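Local coordinates for protein cytosine deaminase (Klebsiella pneumoniae, PDB 4R85) that probably deaminates cytosine and 5-methylcytosine by hydrolysis, using an iron(II) ion held in a TIM-barrel active site of the amidohydrolase type, at residues A[85-90]-A[150-155]; A[94-99]-A[135-140]; A[177-182]-A[218-223]; A[159-164]-A[192-197]. All blocks are in the same frame, centred on the assembly; numbering follows the deposited sequence.

In the fold
Following the chain from the N terminus, interaction 1 opens on helix 76-87 and closes a loop of some sixty residues on the segment after strand 143-149. Interaction 2 is nested inside that loop and joins helix 92-108 to helix 126-137. Interaction 4 opens in helix 160-170, and interaction 3 opens at 177-182 before interaction 4 closes in helix 185-202. Interaction 3 then closes at the start of helix 220-231, so the two cross. Together they tie successive units along one arc of the amidohydrolase barrel. Interaction 1 touches each of the other three, for example through Glu155 to Arg161, whereas interaction 2 stays about 14 Å or more, nearest atoms, from interactions 3 and 4.

Interaction 1 of 4, residues A[85-90]-A[150-155]; sequences QRKASI and PQEGIE. With 17E (5-methylcytosine), chain G.
The flat carboxylate of Glu152 receives Lys87 on the anti side of OE1, with the lysine nitrogen 28° out of the carboxylate plane. Just beside it, the amide of Gln151 is given over to the bound 5-methylcytosine, using both of its polar atoms. This is the mouth of an amidohydrolase TIM barrel: residues 150-155 form part of the loop that follows strand 143-149, and Lys87 belongs to the segment on helix 76-87.

The backbones keep well apart, the closest CA atoms being those of Lys87 and Gln151 at 11.5 Å, so the gap is bridged by each side chain reaching out to meet the other. Glu152 runs extended beyond CG, while the lysine chain bends at chi2 and chi3 before NZ reaches OE1 of Glu152 at 2.8 Å. The stronger polar partner of NZ is Asp119, in a salt bridge, and the carbonyl of Thr121 accepts a further hydrogen bond. The Thr121 hydroxyl also bonds to the backbone N-H of Glu152, probably steadying the main chain there.

In Gln151, chi1 of 175° sets CG beside the carbonyl carbon, and a bend at chi2 carries the amide to the ligand, with Ile178 and Trp314 packed against the side chain. A type I turn from Pro150 to Gly153 shapes this backbone. Asp308 and Glu212 make further hydrogen bonds to the base. The glutamine accepts and donates at once: ligand N1 gives a nearly straight bond (172°) to Gln151 OE1 at 2.7 Å, and Gln151 NE2 gives one to ligand O2 at 3.0 Å.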
loop_
_atom_site.group_PDB
_atom_site.type_symbol
_atom_site.label_atom_id
_atom_site.label_comp_id
_atom_site.label_asym_id
_atom_site.label_seq_id
_atom_site.Cartn_x
_atom_site.Cartn_y
_atom_site.Cartn_z
ATOM N N GLN A 85 -14.315 -0.338 25.981
ATOM C CA GLN A 85 -13.855 -1.389 26.890
ATOM C C GLN A 85 -12.432 -1.143 27.384
ATOM O O GLN A 85 -12.119 -1.376 28.560
ATOM C CB GLN A 85 -13.878 -2.742 26.189
ATOM C CG GLN A 85 -15.248 -3.241 25.823
ATOM C CD GLN A 85 -15.169 -4.569 25.104
ATOM O OE1 GLN A 85 -14.727 -4.631 23.962
ATOM N NE2 GLN A 85 -15.572 -5.645 25.781
ATOM N N ARG A 86 -11.571 -0.709 26.467
ATOM C CA ARG A 86 -10.160 -0.494 26.768
ATOM C C ARG A 86 -9.982 0.690 27.712
ATOM O O ARG A 86 -9.058 0.707 28.530
ATOM C CB ARG A 86 -9.365 -0.272 25.474
ATOM C CG ARG A 86 -7.852 -0.093 25.676
ATOM C CD ARG A 86 -7.260 -1.222 26.532
ATOM N NE ARG A 86 -5.800 -1.169 26.557
ATOM C CZ ARG A 86 -5.090 -0.424 27.402
ATOM N NH1 ARG A 86 -3.766 -0.435 27.346
ATOM N NH2 ARG A 86 -5.702 0.344 28.296
ATOM N N LYS A 87 -10.872 1.677 27.597
ATOM C CA LYS A 87 -10.781 2.884 28.419
ATOM C C LYS A 87 -10.866 2.609 29.909
ATOM O O LYS A 87 -10.367 3.397 30.713
ATOM C CB LYS A 87 -11.848 3.908 28.020
ATOM C CG LYS A 87 -11.434 4.767 26.854
ATOM C CD LYS A 87 -12.646 5.179 26.041
ATOM C CE LYS A 87 -13.386 6.333 26.656
ATOM N NZ LYS A 87 -14.470 6.804 25.738
ATOM N N ALA A 88 -11.491 1.494 30.275
ATOM C CA ALA A 88 -11.647 1.132 31.679
ATOM C C ALA A 88 -10.314 0.791 32.342
ATOM O O ALA A 88 -10.215 0.797 33.567
ATOM C CB ALA A 88 -12.622 -0.026 31.818
ATOM N N SER A 89 -9.291 0.494 31.543
ATOM C CA SER A 89 -7.966 0.190 32.092
ATOM C C SER A 89 -6.868 1.165 31.646
ATOM O O SER A 89 -5.682 0.894 31.829
ATOM C CB SER A 89 -7.558 -1.251 31.774
ATOM O OG SER A 89 -7.532 -1.480 30.382
ATOM N N ILE A 90 -7.257 2.293 31.060
ATOM C CA ILE A 90 -6.278 3.319 30.721
ATOM C C ILE A 90 -5.713 3.955 31.983
ATOM O O ILE A 90 -6.463 4.332 32.886
ATOM C CB ILE A 90 -6.890 4.442 29.877
ATOM C CG1 ILE A 90 -7.302 3.922 28.506
ATOM C CG2 ILE A 90 -5.900 5.590 29.712
ATOM C CD1 ILE A 90 -7.885 5.007 27.639
ATOM N N PRO A 150 -13.851 14.384 21.147
ATOM C CA PRO A 150 -14.933 13.799 21.948
ATOM C C PRO A 150 -15.469 12.540 21.264
ATOM O O PRO A 150 -16.515 12.594 20.621
ATOM C CB PRO A 150 -15.993 14.897 21.944
ATOM C CG PRO A 150 -15.801 15.572 20.582
ATOM C CD PRO A 150 -14.325 15.457 20.248
ATOM N N GLN A 151 -14.749 11.430 21.403
ATOM C CA GLN A 151 -15.084 10.186 20.702
ATOM C C GLN A 151 -16.553 9.779 20.788
ATOM O O GLN A 151 -17.151 9.343 19.799
ATOM C CB GLN A 151 -14.233 9.038 21.237
ATOM C CG GLN A 151 -14.582 7.678 20.657
ATOM C CD GLN A 151 -14.172 7.570 19.197
ATOM O OE1 GLN A 151 -13.045 7.189 18.887
ATOM N NE2 GLN A 151 -15.081 7.922 18.297
ATOM N N GLU A 152 -17.141 9.897 21.970
ATOM C CA GLU A 152 -18.512 9.424 22.118
ATOM C C GLU A 152 -19.549 10.538 21.979
ATOM O O GLU A 152 -20.722 10.367 22.321
ATOM C CB GLU A 152 -18.663 8.612 23.410
ATOM C CG GLU A 152 -17.779 7.364 23.336
ATOM C CD GLU A 152 -17.991 6.397 24.474
ATOM O OE1 GLU A 152 -16.980 5.877 24.999
ATOM O OE2 GLU A 152 -19.161 6.153 24.831
ATOM N N GLY A 153 -19.112 11.675 21.449
ATOM C CA GLY A 153 -20.020 12.768 21.167
ATOM C C GLY A 153 -19.963 13.876 22.194
ATOM O O GLY A 153 -19.706 13.643 23.380
ATOM N N ILE A 154 -20.187 15.097 21.727
ATOM C CA ILE A 154 -20.315 16.254 22.599
ATOM C C ILE A 154 -21.708 16.305 23.235
ATOM O O ILE A 154 -21.851 16.482 24.451
ATOM C CB ILE A 154 -20.067 17.558 21.800
ATOM C CG1 ILE A 154 -18.625 17.581 21.300
ATOM C CG2 ILE A 154 -20.370 18.786 22.654
ATOM C CD1 ILE A 154 -18.295 18.767 20.410
ATOM N N GLU A 155 -22.739 16.160 22.410
ATOM C CA GLU A 155 -24.111 16.328 22.873
ATOM C C GLU A 155 -24.680 15.006 23.361
ATOM O O GLU A 155 -25.723 14.978 24.004
ATOM C CB GLU A 155 -25.005 16.861 21.740
ATOM C CG GLU A 155 -24.424 18.002 20.916
ATOM C CD GLU A 155 -24.419 19.340 21.663
ATOM O OE1 GLU A 155 -24.486 20.388 20.991
ATOM O OE2 GLU A 155 -24.349 19.354 22.915
HETATM N N1 17E G . -12.182 7.079 16.316
HETATM C C2 17E G . -12.886 7.496 15.262
HETATM O O2 17E G . -14.123 8.054 15.457
HETATM N N3 17E G . -12.413 7.388 14.017
HETATM C C4 17E G . -11.206 6.843 13.793
HETATM N N4 17E G . -10.712 6.731 12.458
HETATM C C5 17E G . -10.431 6.394 14.865
HETATM C C6 17E G . -10.962 6.532 16.144
HETATM C CM5 17E G . -9.084 5.789 14.634
#

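Interaction 2 of 4, residues A[94-99]-A[135-140]; sequences DTRQRA and KQEAAD
Arg96 and Glu137 meet in a two-pronged salt bridge at the protein surface. From CB the arginine chain heads away from its own backbone nitrogen (chi1 174°) and stays extended as far as NE. CG comes to 4.1 Å from Glu137 OE1, and CD then comes within 3.8 Å of Glu137 OE1, plain contacts that precede the polar one. The Arg96 side chain also touches Val134. At NE the first hydrogen bond forms: NE donates to Glu137 OE1 at 2.8 Å, using the syn lone pair of that oxygen, with an angle of 143° at the hydrogen. NH2 points to Glu137 OE2, but the modelled separation of 2.4 Å is too short to be trusted in detail. NH1 turns elsewhere, to a salt bridge with Glu93.

The two side chains cross at about a right angle, yet the guanidinium and carboxylate planes are only 22° apart: the carboxylate meets the guanidinium at its edge, with the NE partner somewhat tilted from the plane. The pairing would limit rotation of both groups, though the NH2-OE2 half is doubtful as modelled.

Within 94-99, Arg98 grips the Asp94 carboxylate side-on, and Asp94 also holds Arg86.

Helix 92-108 runs into strand 111-119, and helix 126-137 follows that strand, so the bridge joins neighbouring helices on the outside of the barrel. Beneath it, Thr95 packs on Ala127 and Ala130, and Ala99 on Leu131.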
loop_
_atom_site.group_PDB
_atom_site.type_symbol
_atom_site.label_atom_id
_atom_site.label_comp_id
_atom_site.label_asym_id
_atom_site.label_seq_id
_atom_site.Cartn_x
_atom_site.Cartn_y
_atom_site.Cartn_z
ATOM N N ASP A 94 0.445 3.937 31.436
ATOM C CA ASP A 94 0.149 3.068 30.294
ATOM C C ASP A 94 0.128 3.876 28.991
ATOM O O ASP A 94 0.735 3.491 27.986
ATOM C CB ASP A 94 -1.204 2.372 30.533
ATOM C CG ASP A 94 -1.808 1.776 29.270
ATOM O OD1 ASP A 94 -1.127 0.976 28.596
ATOM O OD2 ASP A 94 -2.978 2.101 28.965
ATOM N N THR A 95 -0.564 5.006 29.017
ATOM C CA THR A 95 -0.689 5.839 27.829
ATOM C C THR A 95 0.673 6.371 27.414
ATOM O O THR A 95 1.041 6.326 26.239
ATOM C CB THR A 95 -1.653 6.998 28.089
ATOM O OG1 THR A 95 -2.934 6.462 28.440
ATOM C CG2 THR A 95 -1.791 7.904 26.851
ATOM N N ARG A 96 1.425 6.856 28.394
ATOM C CA ARG A 96 2.744 7.418 28.135
ATOM C C ARG A 96 3.664 6.432 27.422
ATOM O O ARG A 96 4.314 6.785 26.434
ATOM C CB ARG A 96 3.390 7.859 29.444
ATOM C CG ARG A 96 4.820 8.318 29.298
ATOM C CD ARG A 96 5.390 8.708 30.657
ATOM N NE ARG A 96 6.800 9.052 30.551
ATOM C CZ ARG A 96 7.784 8.171 30.678
ATOM N NH1 ARG A 96 7.501 6.899 30.931
ATOM N NH2 ARG A 96 9.047 8.559 30.559
ATOM N N GLN A 97 3.708 5.198 27.921
ATOM C CA GLN A 97 4.596 4.183 27.365
ATOM C C GLN A 97 4.254 3.823 25.921
ATOM O O GLN A 97 5.148 3.740 25.068
ATOM C CB GLN A 97 4.608 2.937 28.253
ATOM C CG GLN A 97 5.265 3.186 29.607
ATOM C CD GLN A 97 5.004 2.073 30.595
ATOM O OE1 GLN A 97 4.126 1.234 30.383
ATOM N NE2 GLN A 97 5.764 2.058 31.689
ATOM N N ARG A 98 2.970 3.620 25.649
ATOM C CA ARG A 98 2.516 3.319 24.287
ATOM C C ARG A 98 2.721 4.497 23.336
ATOM O O ARG A 98 3.148 4.325 22.189
ATOM C CB ARG A 98 1.042 2.901 24.288
ATOM C CG ARG A 98 0.786 1.564 24.979
ATOM C CD ARG A 98 -0.699 1.155 24.921
ATOM N NE ARG A 98 -1.534 1.957 25.816
ATOM C CZ ARG A 98 -2.257 3.012 25.439
ATOM N NH1 ARG A 98 -2.257 3.420 24.176
ATOM N NH2 ARG A 98 -2.976 3.675 26.335
ATOM N N ALA A 99 2.412 5.698 23.809
ATOM C CA ALA A 99 2.572 6.895 22.987
ATOM C C ALA A 99 4.039 7.105 22.618
ATOM O O ALA A 99 4.369 7.408 21.470
ATOM C CB ALA A 99 2.015 8.113 23.708
ATOM N N LYS A 135 4.105 15.686 25.345
ATOM C CA LYS A 135 4.407 16.799 24.456
ATOM C C LYS A 135 5.702 17.497 24.876
ATOM O O LYS A 135 6.475 17.946 24.032
ATOM C CB LYS A 135 3.233 17.781 24.432
ATOM C CG LYS A 135 3.500 19.080 23.687
ATOM C CD LYS A 135 2.254 19.954 23.717
ATOM C CE LYS A 135 2.517 21.323 23.114
ATOM N NZ LYS A 135 1.290 22.166 23.103
ATOM N N GLN A 136 5.946 17.567 26.181
ATOM C CA GLN A 136 7.175 18.160 26.693
ATOM C C GLN A 136 8.323 17.159 26.663
ATOM O O GLN A 136 9.438 17.493 26.273
ATOM C CB GLN A 136 6.973 18.680 28.122
ATOM C CG GLN A 136 5.842 19.690 28.257
ATOM C CD GLN A 136 5.996 20.868 27.307
ATOM O OE1 GLN A 136 7.079 21.447 27.192
ATOM N NE2 GLN A 136 4.915 21.222 26.612
ATOM N N GLU A 137 8.035 15.926 27.069
ATOM C CA GLU A 137 9.050 14.883 27.167
ATOM C C GLU A 137 9.653 14.533 25.806
ATOM O O GLU A 137 10.848 14.250 25.706
ATOM C CB GLU A 137 8.458 13.625 27.814
ATOM C CG GLU A 137 9.443 12.473 27.963
ATOM C CD GLU A 137 8.880 11.312 28.773
ATOM O OE1 GLU A 137 7.643 11.250 28.962
ATOM O OE2 GLU A 137 9.681 10.460 29.219
ATOM N N ALA A 138 8.826 14.551 24.764
ATOM C CA ALA A 138 9.279 14.136 23.435
ATOM C C ALA A 138 9.613 15.293 22.487
ATOM O O ALA A 138 9.794 15.079 21.286
ATOM C CB ALA A 138 8.261 13.187 22.794
ATOM N N ALA A 139 9.712 16.506 23.026
ATOM C CA ALA A 139 10.022 17.688 22.218
ATOM C C ALA A 139 11.377 17.593 21.506
ATOM O O ALA A 139 11.588 18.243 20.485
ATOM C CB ALA A 139 9.956 18.955 23.070
ATOM N N ASP A 140 12.288 16.781 22.040
ATOM C CA ASP A 140 13.582 16.562 21.398
ATOM C C ASP A 140 13.441 15.787 20.084
ATOM O O ASP A 140 14.351 15.793 19.251
ATOM C CB ASP A 140 14.552 15.840 22.342
ATOM C CG ASP A 140 13.997 14.521 22.856
ATOM O OD1 ASP A 140 12.765 14.416 23.027
ATOM O OD2 ASP A 140 14.793 13.586 23.096
#

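Interaction 3 of 4, residues A[177-182]-A[218-223]; sequences GIPHYE and SRFLEV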
loop_
_atom_site.group_PDB
_atom_site.type_symbol
_atom_site.label_atom_id
_atom_site.label_comp_id
_atom_site.label_asym_id
_atom_site.label_seq_id
_atom_site.Cartn_x
_atom_site.Cartn_y
_atom_site.Cartn_z
ATOM N N GLY A 177 -14.109 17.181 17.244
ATOM C CA GLY A 177 -15.537 16.946 17.151
ATOM C C GLY A 177 -15.846 15.669 16.391
ATOM O O GLY A 177 -14.951 15.066 15.804
ATOM N N ILE A 178 -17.115 15.264 16.393
ATOM C CA ILE A 178 -17.534 14.064 15.666
ATOM C C ILE A 178 -19.039 14.137 15.328
ATOM O O ILE A 178 -19.829 13.269 15.712
ATOM C CB ILE A 178 -17.131 12.770 16.462
ATOM C CG1 ILE A 178 -17.212 11.519 15.577
ATOM C CG2 ILE A 178 -17.910 12.644 17.790
ATOM C CD1 ILE A 178 -16.826 10.232 16.283
ATOM N N PRO A 179 -19.441 15.190 14.585
ATOM C CA PRO A 179 -20.859 15.503 14.371
ATOM C C PRO A 179 -21.652 14.363 13.751
ATOM O O PRO A 179 -22.822 14.205 14.095
ATOM C CB PRO A 179 -20.820 16.712 13.415
ATOM C CG PRO A 179 -19.450 16.691 12.810
ATOM C CD PRO A 179 -18.571 16.170 13.914
ATOM N N HIS A 180 -21.038 13.576 12.863
ATOM C CA HIS A 180 -21.751 12.461 12.234
ATOM C C HIS A 180 -22.113 11.360 13.234
ATOM O O HIS A 180 -22.985 10.524 12.963
ATOM C CB HIS A 180 -20.918 11.870 11.091
ATOM C CG HIS A 180 -19.652 11.227 11.553
ATOM N ND1 HIS A 180 -18.518 11.954 11.841
ATOM C CD2 HIS A 180 -19.349 9.933 11.815
ATOM C CE1 HIS A 180 -17.568 11.138 12.256
ATOM N NE2 HIS A 180 -18.043 9.907 12.250
ATOM N N TYR A 181 -21.456 11.352 14.393
ATOM C CA TYR A 181 -21.723 10.315 15.405
ATOM C C TYR A 181 -22.722 10.764 16.472
ATOM O O TYR A 181 -23.201 9.943 17.254
ATOM C CB TYR A 181 -20.417 9.831 16.055
ATOM C CG TYR A 181 -20.543 8.590 16.919
ATOM C CD1 TYR A 181 -20.262 8.642 18.280
ATOM C CD2 TYR A 181 -20.929 7.371 16.377
ATOM C CE1 TYR A 181 -20.364 7.523 19.083
ATOM C CE2 TYR A 181 -21.041 6.233 17.180
ATOM C CZ TYR A 181 -20.752 6.320 18.532
ATOM O OH TYR A 181 -20.857 5.213 19.352
ATOM N N GLU A 182 -23.055 12.052 16.506
ATOM C CA GLU A 182 -24.074 12.519 17.453
ATOM C C GLU A 182 -25.409 11.822 17.158
ATOM O O GLU A 182 -25.683 11.430 16.016
ATOM C CB GLU A 182 -24.234 14.039 17.405
ATOM C CG GLU A 182 -22.909 14.812 17.556
ATOM C CD GLU A 182 -22.407 14.880 18.988
ATOM O OE1 GLU A 182 -21.278 15.383 19.189
ATOM O OE2 GLU A 182 -23.135 14.442 19.914
ATOM N N SER A 218 -24.770 12.310 5.185
ATOM C CA SER A 218 -23.968 12.860 6.264
ATOM C C SER A 218 -23.280 14.119 5.737
ATOM O O SER A 218 -22.268 14.042 5.036
ATOM C CB SER A 218 -22.940 11.837 6.761
ATOM O OG SER A 218 -22.351 12.273 7.976
ATOM N N ARG A 219 -23.846 15.279 6.056
ATOM C CA ARG A 219 -23.375 16.525 5.451
ATOM C C ARG A 219 -22.993 17.571 6.499
ATOM O O ARG A 219 -23.334 18.745 6.380
ATOM C CB ARG A 219 -24.448 17.083 4.506
ATOM C CG ARG A 219 -24.716 16.211 3.277
ATOM C CD ARG A 219 -25.898 16.744 2.459
ATOM N NE ARG A 219 -26.124 15.960 1.246
ATOM C CZ ARG A 219 -26.922 16.337 0.248
ATOM N NH1 ARG A 219 -27.082 15.553 -0.814
ATOM N NH2 ARG A 219 -27.574 17.487 0.323
ATOM N N PHE A 220 -22.280 17.153 7.534
ATOM C CA PHE A 220 -21.843 18.111 8.540
ATOM C C PHE A 220 -20.693 18.983 8.045
ATOM O O PHE A 220 -20.447 20.056 8.581
ATOM C CB PHE A 220 -21.546 17.384 9.854
ATOM C CG PHE A 220 -22.763 16.721 10.411
ATOM C CD1 PHE A 220 -23.031 15.385 10.144
ATOM C CD2 PHE A 220 -23.705 17.463 11.109
ATOM C CE1 PHE A 220 -24.190 14.791 10.623
ATOM C CE2 PHE A 220 -24.864 16.869 11.591
ATOM C CZ PHE A 220 -25.106 15.532 11.337
ATOM N N LEU A 221 -20.009 18.519 7.002
ATOM C CA LEU A 221 -18.956 19.307 6.375
ATOM C C LEU A 221 -19.442 20.710 5.989
ATOM O O LEU A 221 -18.736 21.693 6.233
ATOM C CB LEU A 221 -18.409 18.576 5.139
ATOM C CG LEU A 221 -17.340 19.364 4.379
ATOM C CD1 LEU A 221 -16.145 19.671 5.289
ATOM C CD2 LEU A 221 -16.892 18.560 3.159
ATOM N N GLU A 222 -20.637 20.815 5.404
ATOM C CA GLU A 222 -21.162 22.137 5.019
ATOM C C GLU A 222 -21.344 23.053 6.228
ATOM O O GLU A 222 -21.131 24.254 6.135
ATOM C CB GLU A 222 -22.472 22.036 4.226
ATOM C CG GLU A 222 -23.686 21.551 5.047
ATOM C CD GLU A 222 -24.981 21.484 4.236
ATOM O OE1 GLU A 222 -26.074 21.671 4.830
ATOM O OE2 GLU A 222 -24.908 21.218 3.015
ATOM N N VAL A 223 -21.741 22.485 7.365
ATOM C CA VAL A 223 -21.944 23.294 8.565
ATOM C C VAL A 223 -20.607 23.811 9.079
ATOM O O VAL A 223 -20.473 24.977 9.439
ATOM C CB VAL A 223 -22.644 22.490 9.686
ATOM C CG1 VAL A 223 -22.896 23.386 10.900
ATOM C CG2 VAL A 223 -23.943 21.916 9.169
HETATM O O HOH W 1 -24.061 11.142 9.744
#
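Pro179 and Phe220 bring their backbones to 6.5 Å between CA atoms, with His180 and Ser218 at a similar spacing, where residues 179-181, helical in their backbone angles but without regular helix bonds, face the beginning of helix 220-231. The turn is held by a bond from the Tyr181 amide to the carbonyl of Ile178.

The proline ring and the phenylalanine lie alongside one another, pointing opposite ways, with Pro179 CB coming to 3.6 Å from Phe220 CG. Farther along the ring, Pro179 O stands 3.7 Å above one face of Phe220, displaced toward the rim, while His180 CA approaches CE1 of Phe220 obliquely. Phe220 keeps CG beside its backbone nitrogen (chi1 -62°), which swings the ring toward the turn. Next to this, His180 CB rests 3.5 Å from Ser218 OG.

A water lies in the plane of the Phe220 ring at its edge. It donates to Ser218 OG at 2.7 Å, and also to His180 O in a weak bond. The serine hydroxyl is anchored by Asp211, which in addition binds the amides of Phe220 and Leu221 at the helix start.

Both segments follow barrel strands, and Ile178 lines the 5-methylcytosine pocket. Carbon packing dominates the chemistry here: the carbonyl oxygen over the ring also accepts the N-H of Glu182 in its own segment, and one water, weakly bound on the His180 side, links polar atoms of the two segments.

Interaction 4 of 4, residues A[159-164]-A[192-197]; sequences NGRELM and VMFLMD
Phe194 is covered on one face by the shaft of Arg161. CG of the arginine sits 3.7 Å from the centroid of the Phe194 ring and 10° off the normal, a CH-pi contact over the middle of the ring. CB of Arg161 lies close to CZ of Phe194, and CD comes to 3.7 Å from CD1 of the ring, so the aliphatic chain passes along the face. Beyond it the guanidinium overshoots the ring and lays one of its own faces over Phe194 CB, which stands 3.7 Å above its plane. The two flat groups are 32° apart, and their side chains run in opposite directions.

At the ring edge, in the plane, Met164 adds its CB, 3.9 Å from Phe194 CE2. The carbonyl oxygen of Arg161 approaches CZ of Phe194 at 3.7 Å.

Outward from this shell, Phe194 places CG opposite its backbone nitrogen (chi1 168°), which sends the ring across to the other helix, and the extended arginine chain follows its face. Glu155 helps hold the charged end, in a salt bridge to Arg161 NH2; that glutamate is itself bonded to Ser190. Ile154, on the same loop, packs against both Arg161 and the phenylalanine.

The contact joins helix 160-170 to helix 185-202, neighbours on the outer layer of the barrel. Strand 174-175 falls between them in the chain, and Val175 on it meets both Met164 and Leu195; Leu195 reaches onward to Val206 and Val208 of strand 205-209.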
loop_
_atom_site.group_PDB
_atom_site.type_symbol
_atom_site.label_atom_id
_atom_site.label_comp_id
_atom_site.label_asym_id
_atom_site.label_seq_id
_atom_site.Cartn_x
_atom_site.Cartn_y
_atom_site.Cartn_z
ATOM N N ASN A 159 -22.061 15.159 30.164
ATOM C CA ASN A 159 -21.157 16.286 30.398
ATOM C C ASN A 159 -20.149 16.528 29.274
ATOM O O ASN A 159 -19.071 17.090 29.509
ATOM C CB ASN A 159 -20.431 16.071 31.718
ATOM C CG ASN A 159 -21.375 15.627 32.812
ATOM O OD1 ASN A 159 -21.277 14.502 33.326
ATOM N ND2 ASN A 159 -22.321 16.490 33.149
ATOM N N GLY A 160 -20.494 16.106 28.064
ATOM C CA GLY A 160 -19.621 16.280 26.914
ATOM C C GLY A 160 -19.075 17.687 26.731
ATOM O O GLY A 160 -17.884 17.865 26.446
ATOM N N ARG A 161 -19.925 18.693 26.904
ATOM C CA ARG A 161 -19.467 20.082 26.747
ATOM C C ARG A 161 -18.460 20.500 27.832
ATOM O O ARG A 161 -17.477 21.186 27.527
ATOM C CB ARG A 161 -20.654 21.058 26.670
ATOM C CG ARG A 161 -21.477 20.945 25.373
ATOM C CD ARG A 161 -22.610 21.989 25.324
ATOM N NE ARG A 161 -23.327 21.953 24.049
ATOM C CZ ARG A 161 -23.888 23.011 23.467
ATOM N NH1 ARG A 161 -23.823 24.201 24.047
ATOM N NH2 ARG A 161 -24.509 22.882 22.297
ATOM N N GLU A 162 -18.696 20.073 29.081
ATOM C CA GLU A 162 -17.773 20.333 30.188
ATOM C C GLU A 162 -16.422 19.699 29.947
ATOM O O GLU A 162 -15.391 20.275 30.274
ATOM C CB GLU A 162 -18.286 19.733 31.511
ATOM C CG GLU A 162 -19.477 20.402 32.122
ATOM C CD GLU A 162 -19.757 19.894 33.534
ATOM O OE1 GLU A 162 -19.187 18.844 33.956
ATOM O OE2 GLU A 162 -20.536 20.573 34.228
ATOM N N LEU A 163 -16.439 18.472 29.442
ATOM C CA LEU A 163 -15.202 17.742 29.184
ATOM C C LEU A 163 -14.380 18.399 28.076
ATOM O O LEU A 163 -13.162 18.512 28.187
ATOM C CB LEU A 163 -15.503 16.289 28.828
ATOM C CG LEU A 163 -15.980 15.481 30.042
ATOM C CD1 LEU A 163 -16.623 14.171 29.580
ATOM C CD2 LEU A 163 -14.801 15.221 30.971
ATOM N N MET A 164 -15.051 18.832 27.019
ATOM C CA MET A 164 -14.373 19.550 25.927
ATOM C C MET A 164 -13.731 20.830 26.455
ATOM O O MET A 164 -12.581 21.132 26.151
ATOM C CB MET A 164 -15.355 19.892 24.812
ATOM C CG MET A 164 -15.752 18.695 23.949
ATOM S SD MET A 164 -14.362 18.102 22.967
ATOM C CE MET A 164 -14.216 19.431 21.741
ATOM N N VAL A 192 -21.374 21.238 16.205
ATOM C CA VAL A 192 -20.441 22.049 15.419
ATOM C C VAL A 192 -20.487 23.506 15.877
ATOM O O VAL A 192 -19.438 24.152 16.009
ATOM C CB VAL A 192 -20.688 21.927 13.899
ATOM C CG1 VAL A 192 -19.805 22.913 13.128
ATOM C CG2 VAL A 192 -20.443 20.482 13.427
ATOM N N MET A 193 -21.685 24.020 16.148
ATOM C CA MET A 193 -21.807 25.394 16.653
ATOM C C MET A 193 -21.063 25.559 17.976
ATOM O O MET A 193 -20.321 26.531 18.165
ATOM C CB MET A 193 -23.273 25.798 16.819
ATOM C CG MET A 193 -24.092 25.683 15.543
ATOM S SD MET A 193 -23.399 26.693 14.190
ATOM C CE MET A 193 -24.598 26.358 12.892
ATOM N N PHE A 194 -21.246 24.594 18.879
ATOM C CA PHE A 194 -20.541 24.601 20.154
ATOM C C PHE A 194 -19.017 24.589 20.002
ATOM O O PHE A 194 -18.322 25.371 20.643
ATOM C CB PHE A 194 -20.964 23.418 21.046
ATOM C CG PHE A 194 -20.067 23.233 22.236
ATOM C CD1 PHE A 194 -20.211 24.045 23.361
ATOM C CD2 PHE A 194 -19.041 22.295 22.216
ATOM C CE1 PHE A 194 -19.365 23.899 24.461
ATOM C CE2 PHE A 194 -18.192 22.140 23.321
ATOM C CZ PHE A 194 -18.358 22.943 24.439
ATOM N N LEU A 195 -18.500 23.674 19.192
ATOM C CA LEU A 195 -17.060 23.485 19.125
ATOM C C LEU A 195 -16.389 24.691 18.466
ATOM O O LEU A 195 -15.291 25.082 18.849
ATOM C CB LEU A 195 -16.681 22.172 18.426
ATOM C CG LEU A 195 -16.788 21.988 16.907
ATOM C CD1 LEU A 195 -15.529 22.468 16.149
ATOM C CD2 LEU A 195 -17.067 20.518 16.590
ATOM N N MET A 196 -17.062 25.287 17.491
ATOM C CA MET A 196 -16.544 26.503 16.870
ATOM C C MET A 196 -16.550 27.679 17.851
ATOM O O MET A 196 -15.595 28.451 17.900
ATOM C CB MET A 196 -17.308 26.836 15.578
ATOM C CG MET A 196 -17.092 25.819 14.462
ATOM S SD MET A 196 -15.385 25.718 13.849
ATOM C CE MET A 196 -15.331 27.146 12.747
ATOM N N ASP A 197 -17.613 27.802 18.650
ATOM C CA ASP A 197 -17.654 28.821 19.700
ATOM C C ASP A 197 -16.521 28.614 20.703
ATOM O O ASP A 197 -15.863 29.575 21.117
ATOM C CB ASP A 197 -18.991 28.791 20.456
ATOM C CG ASP A 197 -20.148 29.355 19.641
ATOM O OD1 ASP A 197 -19.891 30.034 18.622
ATOM O OD2 ASP A 197 -21.314 29.133 20.034
#